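Local coordinates for DUF115 domain-containing protein (Magnetospirillum magneticum AMB-1, PDB 5MU5), which probably transfers sugars to flagellin as a Maf glycosyltransferase, a modification linked to the formation of bacterial flagella, at residues A[291-295]-A[310-316]; A[271-277]-A[406-412]; A[333-337]-A[357-361]; A[384-388]-A[399-403]; A[295-299]-A[513-518]. The contacts are given in a common frame with arbitrary orientation. Residues are numbered along the deposited sequence.

Interaction 1 (A[291-295]-A[310-316]); sequences IKANQ and LLANGIQ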
# COMPACT_ATOMS: atom_id res chain seq x y z
N ILE A 291 -32.31 -14.29 12.01
CA ILE A 291 -31.82 -14.50 10.66
C ILE A 291 -32.65 -15.62 10.02
O ILE A 291 -33.05 -15.53 8.86
CB ILE A 291 -30.34 -14.91 10.65
CG1 ILE A 291 -29.47 -13.78 11.20
CG2 ILE A 291 -29.88 -15.24 9.24
CD1 ILE A 291 -28.03 -14.18 11.46
N LYS A 292 -32.90 -16.66 10.80
CA LYS A 292 -33.66 -17.82 10.32
C LYS A 292 -35.08 -17.45 9.95
O LYS A 292 -35.56 -17.83 8.89
CB LYS A 292 -33.66 -18.93 11.36
CG LYS A 292 -34.18 -20.24 10.82
CD LYS A 292 -33.78 -21.40 11.70
CE LYS A 292 -34.18 -22.70 11.01
NZ LYS A 292 -33.92 -23.88 11.87
N ALA A 293 -35.73 -16.68 10.81
CA ALA A 293 -37.11 -16.24 10.61
C ALA A 293 -37.26 -15.27 9.45
O ALA A 293 -38.36 -15.08 8.96
CB ALA A 293 -37.64 -15.60 11.88
N ASN A 294 -36.16 -14.67 8.99
CA ASN A 294 -36.23 -13.70 7.91
C ASN A 294 -35.56 -14.13 6.60
O ASN A 294 -35.64 -13.41 5.62
CB ASN A 294 -35.62 -12.38 8.38
CG ASN A 294 -36.54 -11.63 9.31
OD1 ASN A 294 -37.44 -10.93 8.87
ND2 ASN A 294 -36.32 -11.78 10.61
N GLN A 295 -34.93 -15.30 6.56
CA GLN A 295 -34.17 -15.69 5.38
C GLN A 295 -35.02 -15.80 4.13
O GLN A 295 -34.49 -15.69 3.01
CB GLN A 295 -33.39 -16.98 5.59
CG GLN A 295 -34.24 -18.23 5.59
CD GLN A 295 -33.40 -19.47 5.76
OE1 GLN A 295 -32.45 -19.68 5.03
NE2 GLN A 295 -33.73 -20.29 6.74
N LEU A 310 -24.46 -20.80 9.87
CA LEU A 310 -25.69 -20.65 9.13
C LEU A 310 -26.21 -22.03 8.75
O LEU A 310 -27.35 -22.38 9.07
CB LEU A 310 -25.49 -19.78 7.89
CG LEU A 310 -25.04 -18.36 8.20
CD1 LEU A 310 -24.59 -17.64 6.96
CD2 LEU A 310 -26.15 -17.58 8.88
N LEU A 311 -25.36 -22.83 8.10
CA LEU A 311 -25.80 -24.14 7.63
C LEU A 311 -26.18 -25.10 8.76
O LEU A 311 -27.19 -25.78 8.66
CB LEU A 311 -24.75 -24.78 6.72
CG LEU A 311 -24.52 -24.05 5.40
CD1 LEU A 311 -23.25 -24.56 4.72
CD2 LEU A 311 -25.72 -24.17 4.47
N ALA A 312 -25.41 -25.14 9.84
CA ALA A 312 -25.75 -25.99 10.99
C ALA A 312 -27.13 -25.63 11.56
O ALA A 312 -27.79 -26.48 12.12
CB ALA A 312 -24.69 -25.89 12.07
N ASN A 313 -27.57 -24.38 11.40
CA ASN A 313 -28.90 -23.95 11.88
C ASN A 313 -30.00 -23.95 10.81
O ASN A 313 -31.08 -23.40 11.03
CB ASN A 313 -28.79 -22.54 12.48
CG ASN A 313 -28.03 -22.54 13.80
OD1 ASN A 313 -28.60 -22.80 14.84
ND2 ASN A 313 -26.76 -22.20 13.75
N GLY A 314 -29.72 -24.55 9.66
CA GLY A 314 -30.68 -24.61 8.58
C GLY A 314 -30.94 -23.26 7.94
O GLY A 314 -32.08 -22.92 7.63
N ILE A 315 -29.88 -22.49 7.73
CA ILE A 315 -30.01 -21.21 7.05
C ILE A 315 -29.25 -21.34 5.76
O ILE A 315 -28.09 -21.70 5.77
CB ILE A 315 -29.46 -20.07 7.91
CG1 ILE A 315 -30.29 -19.94 9.20
CG2 ILE A 315 -29.43 -18.78 7.10
CD1 ILE A 315 -29.69 -19.05 10.28
N GLN A 316 -29.91 -21.06 4.64
CA GLN A 316 -29.28 -21.19 3.33
C GLN A 316 -28.66 -19.86 2.87
O GLN A 316 -29.36 -18.91 2.60
CB GLN A 316 -30.34 -21.65 2.31
CG GLN A 316 -29.87 -21.70 0.87
CD GLN A 316 -28.75 -22.71 0.64
OE1 GLN A 316 -28.86 -23.87 1.02
NE2 GLN A 316 -27.66 -22.26 0.02

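Interaction 2 (A[271-277]-A[406-412]); sequences LHTPVFI and FRELYLF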
# COMPACT_ATOMS: atom_id res chain seq x y z
N LEU A 271 -31.50 -2.08 -5.33
CA LEU A 271 -32.39 -3.19 -5.06
C LEU A 271 -32.94 -2.91 -3.68
O LEU A 271 -32.21 -2.46 -2.79
CB LEU A 271 -31.60 -4.50 -5.08
CG LEU A 271 -30.84 -4.72 -6.39
CD1 LEU A 271 -29.91 -5.92 -6.29
CD2 LEU A 271 -31.81 -4.88 -7.56
N HIS A 272 -34.22 -3.15 -3.49
CA HIS A 272 -34.86 -2.89 -2.21
C HIS A 272 -34.91 -4.08 -1.24
O HIS A 272 -35.24 -3.89 -0.09
CB HIS A 272 -36.25 -2.31 -2.43
CG HIS A 272 -36.22 -0.96 -3.07
ND1 HIS A 272 -36.61 -0.75 -4.37
CD2 HIS A 272 -35.82 0.24 -2.59
CE1 HIS A 272 -36.45 0.53 -4.67
NE2 HIS A 272 -35.97 1.15 -3.61
N THR A 273 -34.60 -5.29 -1.68
CA THR A 273 -34.55 -6.41 -0.74
C THR A 273 -33.38 -6.17 0.21
O THR A 273 -32.28 -5.82 -0.22
CB THR A 273 -34.31 -7.75 -1.45
OG1 THR A 273 -35.32 -7.95 -2.44
CG2 THR A 273 -34.39 -8.91 -0.48
N PRO A 274 -33.61 -6.34 1.51
CA PRO A 274 -32.47 -6.17 2.41
C PRO A 274 -31.49 -7.31 2.29
O PRO A 274 -31.85 -8.40 1.88
CB PRO A 274 -33.09 -6.13 3.81
CG PRO A 274 -34.50 -6.55 3.66
CD PRO A 274 -34.84 -6.71 2.21
N VAL A 275 -30.26 -7.06 2.67
CA VAL A 275 -29.24 -8.08 2.68
C VAL A 275 -28.68 -8.24 4.10
O VAL A 275 -28.49 -7.26 4.83
CB VAL A 275 -28.13 -7.76 1.64
CG1 VAL A 275 -27.27 -6.59 2.09
CG2 VAL A 275 -27.26 -8.98 1.43
N PHE A 276 -28.47 -9.49 4.49
CA PHE A 276 -27.85 -9.85 5.74
C PHE A 276 -26.44 -10.29 5.45
O PHE A 276 -26.25 -11.28 4.74
CB PHE A 276 -28.55 -11.00 6.44
CG PHE A 276 -29.93 -10.68 6.92
CD1 PHE A 276 -30.44 -9.38 6.89
CD2 PHE A 276 -30.70 -11.69 7.43
CE1 PHE A 276 -31.70 -9.13 7.36
CE2 PHE A 276 -31.96 -11.43 7.90
CZ PHE A 276 -32.47 -10.16 7.86
N ILE A 277 -25.47 -9.54 5.97
CA ILE A 277 -24.06 -9.84 5.80
C ILE A 277 -23.61 -10.49 7.08
O ILE A 277 -23.73 -9.90 8.14
CB ILE A 277 -23.27 -8.57 5.50
CG1 ILE A 277 -23.64 -8.09 4.10
CG2 ILE A 277 -21.77 -8.84 5.57
CD1 ILE A 277 -23.42 -6.63 3.87
N PHE A 406 -27.53 -3.59 -3.53
CA PHE A 406 -28.17 -3.61 -2.23
C PHE A 406 -27.85 -2.34 -1.45
O PHE A 406 -26.76 -1.80 -1.56
CB PHE A 406 -27.77 -4.87 -1.46
CG PHE A 406 -28.20 -6.14 -2.14
CD1 PHE A 406 -29.53 -6.55 -2.09
CD2 PHE A 406 -27.30 -6.90 -2.85
CE1 PHE A 406 -29.94 -7.70 -2.75
CE2 PHE A 406 -27.70 -8.06 -3.49
CZ PHE A 406 -29.01 -8.47 -3.43
N ARG A 407 -28.83 -1.85 -0.70
CA ARG A 407 -28.71 -0.60 0.02
C ARG A 407 -29.11 -0.68 1.49
O ARG A 407 -28.53 0.03 2.31
CB ARG A 407 -29.49 0.47 -0.71
CG ARG A 407 -28.93 0.78 -2.11
CD ARG A 407 -27.59 1.49 -2.02
NE ARG A 407 -27.00 1.79 -3.33
CZ ARG A 407 -26.18 0.99 -4.01
NH1 ARG A 407 -25.82 -0.20 -3.52
NH2 ARG A 407 -25.69 1.39 -5.17
N GLU A 408 -30.07 -1.54 1.82
CA GLU A 408 -30.45 -1.78 3.18
C GLU A 408 -29.65 -3.00 3.64
O GLU A 408 -29.85 -4.10 3.15
CB GLU A 408 -31.95 -2.01 3.29
CG GLU A 408 -32.48 -1.96 4.72
CD GLU A 408 -33.97 -2.27 4.81
OE1 GLU A 408 -34.69 -1.97 3.85
OE2 GLU A 408 -34.42 -2.80 5.85
N LEU A 409 -28.73 -2.78 4.56
CA LEU A 409 -27.78 -3.80 4.97
C LEU A 409 -27.87 -4.07 6.44
O LEU A 409 -27.95 -3.14 7.22
CB LEU A 409 -26.35 -3.32 4.72
CG LEU A 409 -25.69 -3.49 3.37
CD1 LEU A 409 -26.50 -2.90 2.24
CD2 LEU A 409 -24.32 -2.83 3.41
N TYR A 410 -27.79 -5.34 6.81
CA TYR A 410 -27.75 -5.74 8.20
C TYR A 410 -26.51 -6.58 8.43
O TYR A 410 -26.29 -7.57 7.73
CB TYR A 410 -29.00 -6.51 8.58
CG TYR A 410 -30.24 -5.67 8.49
CD1 TYR A 410 -30.89 -5.50 7.28
CD2 TYR A 410 -30.73 -5.00 9.60
CE1 TYR A 410 -32.02 -4.70 7.19
CE2 TYR A 410 -31.86 -4.20 9.51
CZ TYR A 410 -32.49 -4.06 8.31
OH TYR A 410 -33.62 -3.28 8.22
N LEU A 411 -25.70 -6.16 9.38
CA LEU A 411 -24.52 -6.93 9.75
C LEU A 411 -24.76 -7.83 10.97
O LEU A 411 -25.23 -7.39 12.00
CB LEU A 411 -23.34 -6.02 10.03
CG LEU A 411 -23.00 -4.94 9.01
CD1 LEU A 411 -21.83 -4.15 9.58
CD2 LEU A 411 -22.68 -5.49 7.63
N PHE A 412 -24.39 -9.09 10.82
CA PHE A 412 -24.46 -10.05 11.89
C PHE A 412 -23.10 -10.74 11.97
O PHE A 412 -22.45 -10.99 10.94
CB PHE A 412 -25.54 -11.09 11.59
CG PHE A 412 -26.92 -10.53 11.49
CD1 PHE A 412 -27.40 -10.09 10.27
CD2 PHE A 412 -27.74 -10.48 12.59
CE1 PHE A 412 -28.69 -9.59 10.16
CE2 PHE A 412 -29.02 -9.98 12.50
CZ PHE A 412 -29.50 -9.54 11.29
O HOH W 1 -31.33 -3.29 -0.31

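Interaction 3 (A[333-337]-A[357-361]); sequences LAAVH and VRDLF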
# COMPACT_ATOMS: atom_id res chain seq x y z
N LEU A 333 -13.47 -24.47 3.58
CA LEU A 333 -14.72 -24.50 2.85
C LEU A 333 -15.16 -25.90 2.50
O LEU A 333 -16.34 -26.22 2.61
CB LEU A 333 -14.62 -23.71 1.55
CG LEU A 333 -15.08 -22.27 1.58
CD1 LEU A 333 -14.92 -21.71 0.17
CD2 LEU A 333 -16.52 -22.16 2.05
N ALA A 334 -14.22 -26.72 2.03
CA ALA A 334 -14.54 -28.10 1.66
C ALA A 334 -15.09 -28.91 2.83
O ALA A 334 -16.01 -29.70 2.65
CB ALA A 334 -13.31 -28.80 1.08
N ALA A 335 -14.52 -28.73 4.02
CA ALA A 335 -14.99 -29.42 5.24
C ALA A 335 -16.45 -29.06 5.56
O ALA A 335 -17.24 -29.90 5.97
CB ALA A 335 -14.08 -29.07 6.43
N VAL A 336 -16.81 -27.79 5.36
CA VAL A 336 -18.19 -27.35 5.58
C VAL A 336 -19.13 -27.96 4.53
O VAL A 336 -20.22 -28.39 4.87
CB VAL A 336 -18.30 -25.81 5.55
CG1 VAL A 336 -19.74 -25.40 5.75
CG2 VAL A 336 -17.41 -25.17 6.61
N HIS A 337 -18.70 -27.98 3.27
CA HIS A 337 -19.44 -28.64 2.18
C HIS A 337 -19.69 -30.12 2.47
O HIS A 337 -20.80 -30.64 2.32
CB HIS A 337 -18.64 -28.50 0.88
CG HIS A 337 -19.26 -29.19 -0.30
ND1 HIS A 337 -20.39 -28.72 -0.94
CD2 HIS A 337 -18.88 -30.30 -0.98
CE1 HIS A 337 -20.69 -29.51 -1.95
NE2 HIS A 337 -19.79 -30.48 -1.99
N VAL A 357 -12.08 -24.46 -5.53
CA VAL A 357 -13.27 -23.92 -4.86
C VAL A 357 -14.49 -24.08 -5.75
O VAL A 357 -15.59 -24.29 -5.26
CB VAL A 357 -13.07 -22.42 -4.50
CG1 VAL A 357 -14.35 -21.83 -3.95
CG2 VAL A 357 -11.97 -22.27 -3.46
N ARG A 358 -14.28 -23.99 -7.06
CA ARG A 358 -15.35 -24.11 -8.04
C ARG A 358 -16.14 -25.40 -7.87
O ARG A 358 -17.38 -25.37 -7.85
CB ARG A 358 -14.80 -24.02 -9.47
CG ARG A 358 -15.90 -23.94 -10.52
CD ARG A 358 -15.64 -22.85 -11.54
NE ARG A 358 -14.85 -23.33 -12.67
CZ ARG A 358 -13.93 -22.61 -13.31
NH1 ARG A 358 -13.62 -21.37 -12.90
NH2 ARG A 358 -13.28 -23.14 -14.34
N ASP A 359 -15.42 -26.52 -7.74
CA ASP A 359 -16.01 -27.86 -7.56
C ASP A 359 -17.03 -27.95 -6.43
O ASP A 359 -17.94 -28.74 -6.50
CB ASP A 359 -14.93 -28.90 -7.24
CG ASP A 359 -13.80 -28.95 -8.27
OD1 ASP A 359 -14.01 -28.53 -9.43
OD2 ASP A 359 -12.71 -29.43 -7.90
N LEU A 360 -16.87 -27.16 -5.38
CA LEU A 360 -17.77 -27.24 -4.23
C LEU A 360 -19.10 -26.58 -4.47
O LEU A 360 -20.01 -26.71 -3.65
CB LEU A 360 -17.12 -26.58 -3.01
CG LEU A 360 -15.69 -27.03 -2.70
CD1 LEU A 360 -15.13 -26.18 -1.57
CD2 LEU A 360 -15.66 -28.51 -2.36
N PHE A 361 -19.22 -25.85 -5.57
CA PHE A 361 -20.41 -25.06 -5.82
C PHE A 361 -21.00 -25.29 -7.18
O PHE A 361 -20.30 -25.35 -8.17
CB PHE A 361 -20.10 -23.57 -5.73
CG PHE A 361 -19.82 -23.11 -4.35
CD1 PHE A 361 -18.53 -23.17 -3.84
CD2 PHE A 361 -20.84 -22.62 -3.56
CE1 PHE A 361 -18.27 -22.76 -2.56
CE2 PHE A 361 -20.58 -22.21 -2.27
CZ PHE A 361 -19.29 -22.28 -1.77

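Interaction 4 (A[384-388]-A[399-403]); sequences YSLDD and TAALA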
# COMPACT_ATOMS: atom_id res chain seq x y z
N TYR A 384 -15.38 -4.56 -13.33
CA TYR A 384 -15.52 -5.92 -12.82
C TYR A 384 -14.69 -6.17 -11.56
O TYR A 384 -14.49 -7.31 -11.15
CB TYR A 384 -15.17 -6.94 -13.91
CG TYR A 384 -15.89 -6.72 -15.22
CD1 TYR A 384 -17.22 -7.10 -15.39
CD2 TYR A 384 -15.23 -6.14 -16.31
CE1 TYR A 384 -17.87 -6.90 -16.60
CE2 TYR A 384 -15.88 -5.93 -17.52
CZ TYR A 384 -17.19 -6.31 -17.65
OH TYR A 384 -17.83 -6.10 -18.82
N SER A 385 -14.19 -5.10 -10.95
CA SER A 385 -13.43 -5.21 -9.70
C SER A 385 -14.21 -4.56 -8.59
O SER A 385 -15.24 -3.92 -8.82
CB SER A 385 -12.04 -4.56 -9.81
OG SER A 385 -12.15 -3.25 -10.27
N LEU A 386 -13.72 -4.76 -7.37
CA LEU A 386 -14.26 -4.14 -6.19
C LEU A 386 -13.15 -3.37 -5.49
O LEU A 386 -11.99 -3.75 -5.55
CB LEU A 386 -14.81 -5.21 -5.25
CG LEU A 386 -15.97 -6.04 -5.80
CD1 LEU A 386 -16.27 -7.15 -4.82
CD2 LEU A 386 -17.21 -5.20 -6.06
N ASP A 387 -13.56 -2.27 -4.87
CA ASP A 387 -12.74 -1.49 -3.95
C ASP A 387 -13.07 -1.96 -2.55
O ASP A 387 -14.21 -2.38 -2.27
CB ASP A 387 -13.11 -0.01 -4.03
CG ASP A 387 -12.71 0.62 -5.34
OD1 ASP A 387 -11.75 0.13 -5.98
OD2 ASP A 387 -13.36 1.62 -5.73
N ASP A 388 -12.09 -1.86 -1.65
CA ASP A 388 -12.27 -2.23 -0.25
C ASP A 388 -12.81 -3.65 -0.12
O ASP A 388 -13.60 -3.93 0.77
CB ASP A 388 -13.17 -1.21 0.48
CG ASP A 388 -12.53 0.19 0.58
OD1 ASP A 388 -11.34 0.29 0.99
OD2 ASP A 388 -13.22 1.20 0.26
N THR A 399 -18.75 -5.00 0.32
CA THR A 399 -18.50 -4.21 -0.88
C THR A 399 -19.21 -4.86 -2.07
O THR A 399 -19.75 -4.15 -2.93
CB THR A 399 -17.00 -3.95 -1.16
OG1 THR A 399 -16.86 -3.02 -2.25
CG2 THR A 399 -16.27 -5.22 -1.55
N ALA A 400 -19.23 -6.19 -2.11
CA ALA A 400 -19.94 -6.92 -3.18
C ALA A 400 -21.41 -6.58 -3.14
O ALA A 400 -22.02 -6.34 -4.17
CB ALA A 400 -19.76 -8.43 -3.06
N ALA A 401 -21.98 -6.54 -1.95
CA ALA A 401 -23.41 -6.26 -1.80
C ALA A 401 -23.78 -4.87 -2.30
O ALA A 401 -24.80 -4.70 -2.97
CB ALA A 401 -23.82 -6.41 -0.35
N LEU A 402 -22.95 -3.89 -1.99
CA LEU A 402 -23.20 -2.52 -2.42
C LEU A 402 -23.02 -2.39 -3.92
O LEU A 402 -23.78 -1.71 -4.59
CB LEU A 402 -22.28 -1.55 -1.67
CG LEU A 402 -22.57 -1.45 -0.17
CD1 LEU A 402 -21.38 -0.86 0.57
CD2 LEU A 402 -23.84 -0.64 0.08
N ALA A 403 -22.03 -3.10 -4.45
CA ALA A 403 -21.76 -3.08 -5.88
C ALA A 403 -22.95 -3.66 -6.69
O ALA A 403 -23.33 -3.11 -7.73
CB ALA A 403 -20.49 -3.83 -6.17

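Interaction 5 (A[295-299]-A[513-518]); sequences QDRAV and STPDMK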
# COMPACT_ATOMS: atom_id res chain seq x y z
N GLN A 295 -34.93 -15.30 6.56
CA GLN A 295 -34.17 -15.69 5.38
C GLN A 295 -35.02 -15.80 4.13
O GLN A 295 -34.49 -15.69 3.01
CB GLN A 295 -33.39 -16.98 5.59
CG GLN A 295 -34.24 -18.23 5.59
CD GLN A 295 -33.40 -19.47 5.76
OE1 GLN A 295 -32.45 -19.68 5.03
NE2 GLN A 295 -33.73 -20.29 6.74
N ASP A 296 -36.32 -16.00 4.29
CA ASP A 296 -37.21 -16.06 3.14
C ASP A 296 -37.39 -14.72 2.39
O ASP A 296 -37.72 -14.72 1.19
CB ASP A 296 -38.57 -16.67 3.53
CG ASP A 296 -39.31 -15.84 4.56
OD1 ASP A 296 -38.67 -15.06 5.30
OD2 ASP A 296 -40.56 -15.98 4.63
N ARG A 297 -37.14 -13.60 3.08
CA ARG A 297 -37.29 -12.27 2.50
C ARG A 297 -36.06 -11.34 2.62
O ARG A 297 -36.16 -10.12 2.47
CB ARG A 297 -38.52 -11.57 3.05
CG ARG A 297 -38.47 -11.25 4.53
CD ARG A 297 -39.84 -10.78 4.99
NE ARG A 297 -40.01 -10.88 6.43
CZ ARG A 297 -40.21 -12.01 7.09
NH1 ARG A 297 -40.25 -13.18 6.45
NH2 ARG A 297 -40.35 -11.99 8.42
N ALA A 298 -34.89 -11.93 2.85
CA ALA A 298 -33.64 -11.18 2.83
C ALA A 298 -32.58 -11.99 2.11
O ALA A 298 -32.61 -13.21 2.14
CB ALA A 298 -33.19 -10.85 4.23
N VAL A 299 -31.61 -11.31 1.51
CA VAL A 299 -30.54 -12.03 0.84
C VAL A 299 -29.48 -12.31 1.88
O VAL A 299 -29.08 -11.40 2.58
CB VAL A 299 -30.00 -11.19 -0.33
CG1 VAL A 299 -28.71 -11.79 -0.89
CG2 VAL A 299 -31.09 -11.09 -1.39
N SER A 513 -39.79 -6.23 3.27
CA SER A 513 -39.71 -7.04 2.06
C SER A 513 -40.60 -8.28 2.09
O SER A 513 -41.14 -8.63 3.12
CB SER A 513 -38.27 -7.47 1.86
OG SER A 513 -37.78 -8.06 3.05
N THR A 514 -40.69 -8.94 0.95
CA THR A 514 -41.41 -10.20 0.78
C THR A 514 -40.56 -11.23 0.05
O THR A 514 -39.53 -10.88 -0.57
CB THR A 514 -42.66 -9.98 -0.09
OG1 THR A 514 -42.25 -9.65 -1.43
CG2 THR A 514 -43.52 -8.86 0.47
N PRO A 515 -40.97 -12.51 0.09
CA PRO A 515 -40.23 -13.49 -0.71
C PRO A 515 -40.23 -13.17 -2.21
O PRO A 515 -39.24 -13.44 -2.88
CB PRO A 515 -40.96 -14.81 -0.44
CG PRO A 515 -41.68 -14.60 0.85
CD PRO A 515 -42.00 -13.14 0.94
N ASP A 516 -41.32 -12.61 -2.73
CA ASP A 516 -41.40 -12.21 -4.15
C ASP A 516 -40.38 -11.13 -4.50
O ASP A 516 -39.73 -11.20 -5.54
CB ASP A 516 -42.81 -11.72 -4.53
CG ASP A 516 -43.81 -12.87 -4.68
OD1 ASP A 516 -43.46 -14.01 -4.32
OD2 ASP A 516 -44.96 -12.64 -5.17
N MET A 517 -40.26 -10.13 -3.62
CA MET A 517 -39.30 -9.05 -3.79
C MET A 517 -37.88 -9.62 -3.85
O MET A 517 -37.06 -9.23 -4.71
CB MET A 517 -39.44 -8.03 -2.65
CG MET A 517 -38.59 -6.77 -2.83
SD MET A 517 -38.64 -5.61 -1.42
CE MET A 517 -40.41 -5.26 -1.33
N LYS A 518 -37.60 -10.55 -2.93
CA LYS A 518 -36.31 -11.23 -2.87
C LYS A 518 -36.03 -11.96 -4.18
O LYS A 518 -34.93 -11.81 -4.73
CB LYS A 518 -36.26 -12.25 -1.72
CG LYS A 518 -34.92 -12.96 -1.62
CD LYS A 518 -34.86 -14.00 -0.52
CE LYS A 518 -33.48 -14.61 -0.54
NZ LYS A 518 -33.30 -15.64 0.50

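Interaction 1 (A[291-295]-A[310-316])
The turn that ends a helix presents backbone groups that a neighbouring helix can bind, as between these successive helices of the alpha/beta domain. Three hydrogen bonds cross the contact, each between a side chain and the backbone. The carboxamide of Gln295 reads the 310-316 backbone like a small peptide group: OE1 accepts from Gln316 N at 2.9 Å, while NE2 donates to Gly314 O at 3.2 Å. Lys292, fully extended, brings NZ to 3.0 Å from Asn313 O. The turn that presents these groups is a Schellman motif with Gly314 as C-prime residue at positive phi, closed by Ile315 N to Leu310 O at 2.9 Å and Gly314 N to Leu311 O at 3.0 Å. Beneath the polar layer lies an apolar one: Ile291 CG2 is 4.0 Å from Ile315 CD1 and 4.4 Å from Leu310 CD2, and Ile291 also rests on Phe276. The polar recognition thus depends on the backbone shape of the turn, with Ile315 and Leu310 adding apolar contact.

Interaction 2 (A[271-277]-A[406-412])
Apolar side chains fill the centre of this contact between parallel strands, sorted onto two faces. On one, Val275 CG1 lies 3.7 Å from Leu409 CG, Ile277 CD1 3.9 Å from the same Leu409 CG, and Ile277 CB 3.8 Å from Leu411 CD2. The other face carries an aromatic cluster of Phe276, Tyr410 and Phe412, in which the edge of Phe412 meets the face of Phe276 with centroids 5.0 Å apart. Towards the start of the segments, Leu271 CD1 makes a CH-pi contact 4.0 Å from the centroid of the Phe406 ring.

Between the two faces runs the backbone pairing. Val275 N donates to Glu408 O at 3.0 Å, Tyr410 N to Val275 O at 2.8 Å, Ile277 N to Tyr410 O at 2.8 Å and Phe412 N to Ile277 O at 2.9 Å. At the polar edge, where the strands part, a water donates to Leu271 O and Thr273 O and accepts from Arg407 N. Within strand 408-412, Tyr410 OH donates to Glu408 OE2 at 2.5 Å at the rim of the aromatic face. Strands 299-303 and 488-491 flank 275-278 and 408-412 on their far sides, so this pair lies inside the mixed sheet. Alternate hydrogen bonding fixes the register, and the apolar faces are consistent with an inner strand pair covered by helices, 284-294 on the Phe276/Phe412 face and 393-404 on the Leu409 face.

Interaction 3 (A[333-337]-A[357-361])
A single leucine can serve as the knob that seats a loop against a helix. Leu360 points towards helix 327-340 and drops into a shallow hollow one turn long: its CD1 lies 4.0 Å from Leu333 CB, 3.8 Å from Ala334 N and 4.1 Å from Ala334 CB. The small side chain of Ala334 leaves room for this approach to the helix backbone. His337 closes the hollow a turn further on, with its CD2 3.9 Å from Leu360 CD2 and a ring face over the Leu360 carbonyl carbon. Leu333 is the answering bump, reaching back with CD1 to 4.2 Å from Val357 CG1 and 4.4 Å from Phe361 CE1, where it meets the edge of the Phe361 ring. No hydrogen bond crosses between the segments, so the fit rests on shape. Leu333 also touches Gln320 and Leu322 of strand 319-322, and Phe361 meets the ring of Phe342. The contact thus joins helix 327-340 to the connection between the parallel strands 346-350 and 363-367, over one face of the sheet.

Interaction 4 (A[384-388]-A[399-403])
This is a buried contact between an irregular connection and a helix, joining the segment that leads from helix 373-378 to the flank of helix 393-404. It shows how a stretch without regular structure meets this helix through one apolar plug and one hydrogen bond. The plug is Leu386, whose CA-to-CB bond points at the helix. Its CD2 sits 3.6 Å from Ala403 CB, and its CD1 lies 3.8 Å from Thr399 CG2 and 4.1 Å from Ala400 CB. Thr399 and Ala403 are one turn apart, linked by the helical bond from Ala403 N to Thr399 O at 2.9 Å, and the alanine methyls are small enough to let the leucine lie close to the helix surface.

The hydrogen bond comes from Thr399, whose OG1 donates to Asp387 O at 2.7 Å. This hydroxyl satisfies a main-chain carbonyl of the irregular segment, while Thr399 CG2 lies 3.8 Å from Asp388 O. The carboxylates of the two aspartates are engaged with helix 467-482, where Asp387 forms a salt bridge with Arg482 and Asp388 with Arg478. The side chain of Asp387 is about 5 Å from a bound 1,2-ethanediol, probably from the crystallisation liquor. The arrangement belongs to an alpha/beta fold: helix 393-404 leads directly into the parallel strand 408-412, and the preceding connection packs along that helix.

Interaction 5 (A[295-299]-A[513-518])
The start of helix 515-528 illustrates how the residues leading into a helix can bind a neighbouring turn. Ser513 opens the approach: its OG donates to Arg297 O at 2.7 Å, tying the lead-in to the backbone just ahead of strand 299-303. The CA-to-CB bond of Thr514 points away from segment 295-299, and the residue acts as N-cap, OG1 accepting from Met517 N at 3.0 Å; Thr514 C nevertheless lies 3.6 Å from Arg297 CB.

Pro515 begins the helix beside the turn, and its CA makes a CA-H...O contact of 3.4 Å with Asp296 O. Next to it the turn has a charge pair of its own, a salt bridge of 2.7 Å between Arg297 NH1 and Asp296 OD1. In the fold, the 295-299 segment links helix 284-294 to strand 299-303 in the parallel part of the sheet, and helix 515-528 comes up to it from much later in the chain.

Met517 touches Thr273. One helical turn on from Thr514, Lys518 extends with all four chi angles in t. Its aliphatic part passes the turn, CD 3.4 Å from Asp296 O and CE 4.1 Å from Val299 CA. NZ then donates to Gln295 O at 2.8 Å and, weakly, to Ala298 O at 3.0 Å, and also forms a salt bridge with Asp318.

How the interactions relate
All five contacts belong to one alpha/beta region, and their chemistry differs with their place in the fold. Interaction 2 is a buried strand pair inside the sheet, uniting backbone pairing with apolar faces; interaction 4 is also buried and adjoins it where helix 393-404 leads into strand 408-412. Interactions 1, 3 and 5 are only partly buried. Interactions 1 and 5 share Gln295, whose side chain serves one and whose carbonyl serves the other, and both use lysine-to-carbonyl bonds. Interaction 3 instead relies on apolar fit, touching interaction 1 through Leu311 and Val336. Interaction 5 meets interaction 2 at Val299, beside strand 275-278, whose Phe276 also packs against Ile291 of interaction 1.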